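Local coordinates for NmrA family protein (Shigella flexneri 2a, PDB 3QVO) that is of unknown function but probably binds NAD(P) through a Rossmann-type domain, at residues 93-98 with 121-126; 100-105 with 151-156. All coordinates share one frame; numbering follows the deposited sequence.

Both contacts belong to one Rossmann-type domain, and their centres lie about 10 Å apart. Contact 1 pairs neighbouring parallel strands, 91-95 and 119-123, and is centred about 5 Å from the centre of the chain; contact 2 packs helices 101-114 and 149-159 together about 13 Å from it. Along the sequence the segments alternate: strand, helix, strand, helix. Helix 101-114 is the crossover between the strands of contact 1, and its first turn packs on helix 149-159 in contact 2. The contacts touch where the loops after the strands meet the helices, Leu96 on Leu101 and Leu124 on Phe151. Contact 1 thus belongs to the sheet core and contact 2 to a helical layer on one face, in a domain that probably binds NAD(P).

Contact 1 of 2, residues 93-98 with 121-126; sequences YANLTG and IFVLSL
Ala94 is bonded through both its backbone N and its backbone O to the strand containing Ile121 and Val123, the parallel pairing of a Rossmann-fold beta-alpha-beta unit whose crossover is helix 101-114. Over 93-95 and 121-123 the directions differ by 7°. Ala94 N donates to Ile121 O over 2.9 Å, nearly straight at 174°, and Val123 N returns a bond to Ala94 O over 3.0 Å. Ile121 O also receives a CA-H...O contact from Tyr93 CA at 3.4 Å. On their far sides, Tyr93 and Asn95 bond with strand 24-29 and Phe122 with Thr166, which places both strands inside the sheet.

A water joins the two segments further on. It donates to Leu96 O (2.9 Å) and to Val123 O, and accepts from Ser125 N; with other acceptors also nearby, the two donated bonds may not both be made at all times. One water thus serves carbonyls of both segments.

Side chains divide between the two faces of the sheet. Tyr93, Ile121 and Val123 share the face covered by helix 197-209; there Val123 CG2, beside the backbone N because CG1 takes the anti position (chi1 180°), comes to the edge of the Tyr93 ring. On the face of helix 101-114, Phe122 swings its ring back toward strand 91-95, with Ala94 CB lying obliquely 3.5 Å from Phe122 CD2. The Leu96 side chain crosses that of Phe122 at about a right angle, bringing Leu96 CD1 to 3.5 Å from Phe122 CZ.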
loop_
_atom_site.group_PDB
_atom_site.type_symbol
_atom_site.label_atom_id
_atom_site.label_comp_id
_atom_site.label_asym_id
_atom_site.label_seq_id
_atom_site.Cartn_x
_atom_site.Cartn_y
_atom_site.Cartn_z
ATOM N N TYR A 93 4.437 -3.969 1.393
ATOM C CA TYR A 93 3.669 -2.800 1.173
ATOM C C TYR A 93 3.334 -2.784 -0.303
ATOM O O TYR A 93 4.218 -2.713 -1.148
ATOM C CB TYR A 93 4.445 -1.561 1.606
ATOM C CG TYR A 93 3.977 -0.287 0.908
ATOM C CD1 TYR A 93 2.655 -0.100 0.613
ATOM C CD2 TYR A 93 4.864 0.739 0.588
ATOM C CE1 TYR A 93 2.196 1.017 -0.013
ATOM C CE2 TYR A 93 4.388 1.889 -0.073
ATOM C CZ TYR A 93 3.037 1.984 -0.365
ATOM O OH TYR A 93 2.502 3.061 -0.995
ATOM N N ALA A 94 2.037 -2.894 -0.588
ATOM C CA ALA A 94 1.494 -2.989 -1.908
ATOM C C ALA A 94 0.681 -1.738 -2.186
ATOM O O ALA A 94 -0.203 -1.363 -1.403
ATOM C CB ALA A 94 0.591 -4.210 -2.029
ATOM N N ASN A 95 0.998 -1.141 -3.333
ATOM C CA ASN A 95 0.341 0.031 -3.863
ATOM C C ASN A 95 0.118 -0.357 -5.329
ATOM O O ASN A 95 0.906 0.068 -6.209
ATOM C CB ASN A 95 1.308 1.250 -3.689
ATOM C CG ASN A 95 0.684 2.599 -4.108
ATOM O OD1 ASN A 95 -0.585 2.692 -4.286
ATOM N ND2 ASN A 95 1.570 3.659 -4.331
ATOM N N LEU A 96 -0.903 -1.207 -5.570
ATOM C CA LEU A 96 -1.132 -1.833 -6.865
ATOM C C LEU A 96 -2.238 -1.192 -7.661
ATOM O O LEU A 96 -3.316 -0.876 -7.129
ATOM C CB LEU A 96 -1.538 -3.285 -6.696
ATOM C CG LEU A 96 -0.544 -4.163 -5.948
ATOM C CD1 LEU A 96 -1.233 -5.477 -5.793
ATOM C CD2 LEU A 96 0.785 -4.242 -6.679
ATOM N N THR A 97 -2.006 -1.082 -8.963
ATOM C CA THR A 97 -2.975 -0.456 -9.809
ATOM C C THR A 97 -3.408 -1.337 -10.957
ATOM O O THR A 97 -2.731 -2.305 -11.354
ATOM C CB THR A 97 -2.416 0.880 -10.408
ATOM O OG1 THR A 97 -1.224 0.616 -11.170
ATOM C CG2 THR A 97 -2.076 1.876 -9.279
ATOM N N GLY A 98 -4.559 -0.950 -11.493
ATOM C CA GLY A 98 -4.899 -1.257 -12.870
ATOM C C GLY A 98 -5.850 -2.414 -12.960
ATOM O O GLY A 98 -6.614 -2.691 -12.017
ATOM N N ILE A 121 0.604 -4.488 4.109
ATOM C CA ILE A 121 -0.071 -3.180 4.071
ATOM C C ILE A 121 -0.505 -3.015 2.631
ATOM O O ILE A 121 0.336 -3.044 1.726
ATOM C CB ILE A 121 0.875 -2.022 4.478
ATOM C CG1 ILE A 121 1.453 -2.291 5.864
ATOM C CG2 ILE A 121 0.126 -0.700 4.454
ATOM C CD1 ILE A 121 2.592 -1.350 6.290
ATOM N N PHE A 122 -1.813 -2.924 2.401
ATOM C CA PHE A 122 -2.344 -2.985 1.061
ATOM C C PHE A 122 -3.280 -1.790 0.812
ATOM O O PHE A 122 -4.311 -1.612 1.501
ATOM C CB PHE A 122 -3.076 -4.308 0.866
ATOM C CG PHE A 122 -3.299 -4.718 -0.604
ATOM C CD1 PHE A 122 -4.316 -4.184 -1.345
ATOM C CD2 PHE A 122 -2.509 -5.687 -1.205
ATOM C CE1 PHE A 122 -4.531 -4.599 -2.672
ATOM C CE2 PHE A 122 -2.704 -6.093 -2.519
ATOM C CZ PHE A 122 -3.704 -5.555 -3.250
ATOM N N VAL A 123 -2.897 -0.985 -0.171
ATOM C CA VAL A 123 -3.632 0.238 -0.520
ATOM C C VAL A 123 -4.606 -0.058 -1.590
ATOM O O VAL A 123 -4.228 -0.588 -2.639
ATOM C CB VAL A 123 -2.712 1.370 -0.985
ATOM C CG1 VAL A 123 -3.567 2.641 -1.353
ATOM C CG2 VAL A 123 -1.746 1.709 0.120
ATOM N N LEU A 124 -5.879 0.251 -1.322
ATOM C CA LEU A 124 -6.898 0.187 -2.358
ATOM C C LEU A 124 -7.439 1.573 -2.649
ATOM O O LEU A 124 -8.264 2.131 -1.898
ATOM C CB LEU A 124 -8.025 -0.792 -1.992
ATOM C CG LEU A 124 -7.649 -2.286 -2.071
ATOM C CD1 LEU A 124 -8.632 -3.132 -1.261
ATOM C CD2 LEU A 124 -7.585 -2.775 -3.530
ATOM N N SER A 125 -7.015 2.079 -3.803
ATOM C CA SER A 125 -7.312 3.420 -4.250
ATOM C C SER A 125 -7.668 3.321 -5.707
ATOM O O SER A 125 -6.937 2.691 -6.456
ATOM C CB SER A 125 -6.046 4.293 -4.088
ATOM O OG SER A 125 -6.253 5.610 -4.539
ATOM N N LEU A 126 -8.748 3.948 -6.148
ATOM C CA LEU A 126 -9.209 3.677 -7.521
ATOM C C LEU A 126 -8.343 4.321 -8.580
ATOM O O LEU A 126 -8.213 3.784 -9.677
ATOM C CB LEU A 126 -10.629 4.163 -7.775
ATOM C CG LEU A 126 -11.833 3.474 -7.148
ATOM C CD1 LEU A 126 -13.070 4.181 -7.758
ATOM C CD2 LEU A 126 -11.834 1.951 -7.363
HETATM O O HOH W 1 -5.382 0.195 -5.387
#

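Contact 2 of 2, residues 100-105 with 151-156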
loop_
_atom_site.group_PDB
_atom_site.type_symbol
_atom_site.label_atom_id
_atom_site.label_comp_id
_atom_site.label_asym_id
_atom_site.label_seq_id
_atom_site.Cartn_x
_atom_site.Cartn_y
_atom_site.Cartn_z
ATOM N N ASP A 100 -7.291 -6.185 -13.066
ATOM C CA ASP A 100 -7.128 -7.470 -12.465
ATOM C C ASP A 100 -6.547 -7.369 -11.087
ATOM O O ASP A 100 -5.752 -8.199 -10.673
ATOM C CB ASP A 100 -6.256 -8.337 -13.372
ATOM C CG ASP A 100 -6.922 -8.577 -14.718
ATOM O OD1 ASP A 100 -8.118 -8.981 -14.727
ATOM O OD2 ASP A 100 -6.270 -8.335 -15.763
ATOM N N LEU A 101 -6.973 -6.348 -10.354
ATOM C CA LEU A 101 -6.404 -6.140 -9.035
ATOM C C LEU A 101 -6.612 -7.368 -8.129
ATOM O O LEU A 101 -5.829 -7.598 -7.191
ATOM C CB LEU A 101 -6.984 -4.880 -8.416
ATOM C CG LEU A 101 -6.209 -4.242 -7.279
ATOM C CD1 LEU A 101 -4.682 -4.410 -7.390
ATOM C CD2 LEU A 101 -6.568 -2.794 -7.244
ATOM N N ASP A 102 -7.656 -8.139 -8.437
ATOM C CA ASP A 102 -8.026 -9.322 -7.680
ATOM C C ASP A 102 -7.011 -10.445 -7.902
ATOM O O ASP A 102 -6.563 -11.049 -6.953
ATOM C CB ASP A 102 -9.453 -9.806 -8.030
ATOM C CG ASP A 102 -9.695 -9.977 -9.533
ATOM O OD1 ASP A 102 -9.003 -9.326 -10.331
ATOM O OD2 ASP A 102 -10.607 -10.750 -9.938
ATOM N N ILE A 103 -6.676 -10.691 -9.166
ATOM C CA ILE A 103 -5.658 -11.624 -9.559
ATOM C C ILE A 103 -4.334 -11.228 -8.960
ATOM O O ILE A 103 -3.600 -12.091 -8.396
ATOM C CB ILE A 103 -5.593 -11.797 -11.121
ATOM C CG1 ILE A 103 -6.950 -12.257 -11.648
ATOM C CG2 ILE A 103 -4.574 -12.847 -11.499
ATOM C CD1 ILE A 103 -7.097 -12.241 -13.238
ATOM N N GLN A 104 -4.045 -9.923 -8.992
ATOM C CA GLN A 104 -2.825 -9.408 -8.370
ATOM C C GLN A 104 -2.780 -9.655 -6.865
ATOM O O GLN A 104 -1.733 -10.118 -6.318
ATOM C CB GLN A 104 -2.653 -7.903 -8.621
ATOM C CG GLN A 104 -2.491 -7.474 -10.080
ATOM C CD GLN A 104 -2.172 -6.016 -10.173
ATOM O OE1 GLN A 104 -1.201 -5.546 -9.573
ATOM N NE2 GLN A 104 -2.964 -5.288 -10.914
ATOM N N ALA A 105 -3.867 -9.309 -6.165
ATOM C CA ALA A 105 -3.884 -9.559 -4.706
ATOM C C ALA A 105 -3.681 -11.054 -4.428
ATOM O O ALA A 105 -2.961 -11.396 -3.542
ATOM C CB ALA A 105 -5.193 -9.110 -4.056
ATOM N N PHE A 151 -11.652 -4.715 -6.943
ATOM C CA PHE A 151 -11.223 -4.152 -5.690
ATOM C C PHE A 151 -11.873 -4.837 -4.529
ATOM O O PHE A 151 -11.216 -5.085 -3.502
ATOM C CB PHE A 151 -11.524 -2.657 -5.619
ATOM C CG PHE A 151 -10.514 -1.822 -6.327
ATOM C CD1 PHE A 151 -10.289 -1.978 -7.690
ATOM C CD2 PHE A 151 -9.800 -0.875 -5.662
ATOM C CE1 PHE A 151 -9.335 -1.201 -8.360
ATOM C CE2 PHE A 151 -8.864 -0.090 -6.332
ATOM C CZ PHE A 151 -8.629 -0.264 -7.675
ATOM N N ARG A 152 -13.158 -5.122 -4.660
ATOM C CA ARG A 152 -13.877 -5.782 -3.573
ATOM C C ARG A 152 -13.389 -7.213 -3.420
ATOM O O ARG A 152 -13.217 -7.700 -2.327
ATOM C CB ARG A 152 -15.384 -5.773 -3.815
ATOM C CG ARG A 152 -16.186 -5.404 -2.586
ATOM C CD ARG A 152 -17.599 -5.012 -2.945
ATOM N NE ARG A 152 -17.756 -3.606 -3.313
ATOM C CZ ARG A 152 -17.625 -2.585 -2.465
ATOM N NH1 ARG A 152 -17.813 -1.338 -2.898
ATOM N NH2 ARG A 152 -17.301 -2.793 -1.186
ATOM N N ARG A 153 -13.169 -7.879 -4.532
ATOM C CA ARG A 153 -12.661 -9.217 -4.503
ATOM C C ARG A 153 -11.227 -9.255 -3.923
ATOM O O ARG A 153 -10.932 -10.140 -3.119
ATOM C CB ARG A 153 -12.750 -9.863 -5.888
ATOM C CG ARG A 153 -14.178 -10.229 -6.306
ATOM C CD ARG A 153 -14.164 -11.326 -7.391
ATOM N NE ARG A 153 -13.419 -10.903 -8.586
ATOM C CZ ARG A 153 -13.936 -10.257 -9.641
ATOM N NH1 ARG A 153 -15.244 -9.949 -9.699
ATOM N NH2 ARG A 153 -13.142 -9.928 -10.667
ATOM N N ALA A 154 -10.380 -8.271 -4.265
ATOM C CA ALA A 154 -9.042 -8.127 -3.630
ATOM C C ALA A 154 -9.167 -7.959 -2.129
ATOM O O ALA A 154 -8.546 -8.690 -1.393
ATOM C CB ALA A 154 -8.251 -6.996 -4.214
ATOM N N ALA A 155 -10.022 -7.049 -1.682
ATOM C CA ALA A 155 -10.202 -6.803 -0.243
ATOM C C ALA A 155 -10.666 -8.044 0.498
ATOM O O ALA A 155 -10.127 -8.364 1.568
ATOM C CB ALA A 155 -11.200 -5.664 -0.000
ATOM N N ASP A 156 -11.691 -8.712 -0.056
ATOM C CA ASP A 156 -12.230 -9.919 0.538
ATOM C C ASP A 156 -11.162 -11.018 0.625
ATOM O O ASP A 156 -11.125 -11.776 1.593
ATOM C CB ASP A 156 -13.405 -10.472 -0.291
ATOM C CG ASP A 156 -14.667 -9.576 -0.285
ATOM O OD1 ASP A 156 -14.775 -8.552 0.452
ATOM O OD2 ASP A 156 -15.568 -9.912 -1.072
#
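The Phe151 ring receives Leu101 CD2 over one face, and the Arg153 guanidinium meets Asp102 OD2 at its edge. Leu101 CD2 sits 3.5 Å from the Phe151 ring centroid and 21° off the ring normal, a CH-pi contact displaced toward the rim, with Phe151 CZ its nearest ring atom at 3.3 Å. Although the CB of Phe151 points away from helix 101-114, its ring reaches back over the Leu101 methyl. Leu124, from the loop after strand 119-123, also touches this ring.

The guanidinium uses its NE side: Arg153 NH2 donates to Asp102 OD2 over 2.8 Å, and Arg153 NE reaches the same oxygen, Asp102 OD2, at 3.1 Å. Both form a side-on salt bridge concentrated on one carboxylate atom, with Arg153 exposed to solvent. Asp102 OD2 lies almost in the guanidinium plane, but the two nitrogens approach it from one face of the carboxylate, whose plane is turned 57° from that of the guanidinium. A bend at chi3 turns the end of the arginine so that its NE and NH2 edge faces the acid. The other oxygen, Asp102 OD1, accepts a weak bond from Ile103 N within its own helix.

These are two neighbouring helices on the same side of a Rossmann-type sheet, running nearly parallel, with short-segment axes 19° apart and 7.8 Å at closest approach. Small residues permit this spacing: Ala105 CB meets Ala154 CB at 3.7 Å, further along the helices than the Leu101-Phe151 contact, which lies beside the loops that follow the strands. Ala154 CB also packs near Leu101 O, a carbonyl already engaged by Ala105 N in the helix.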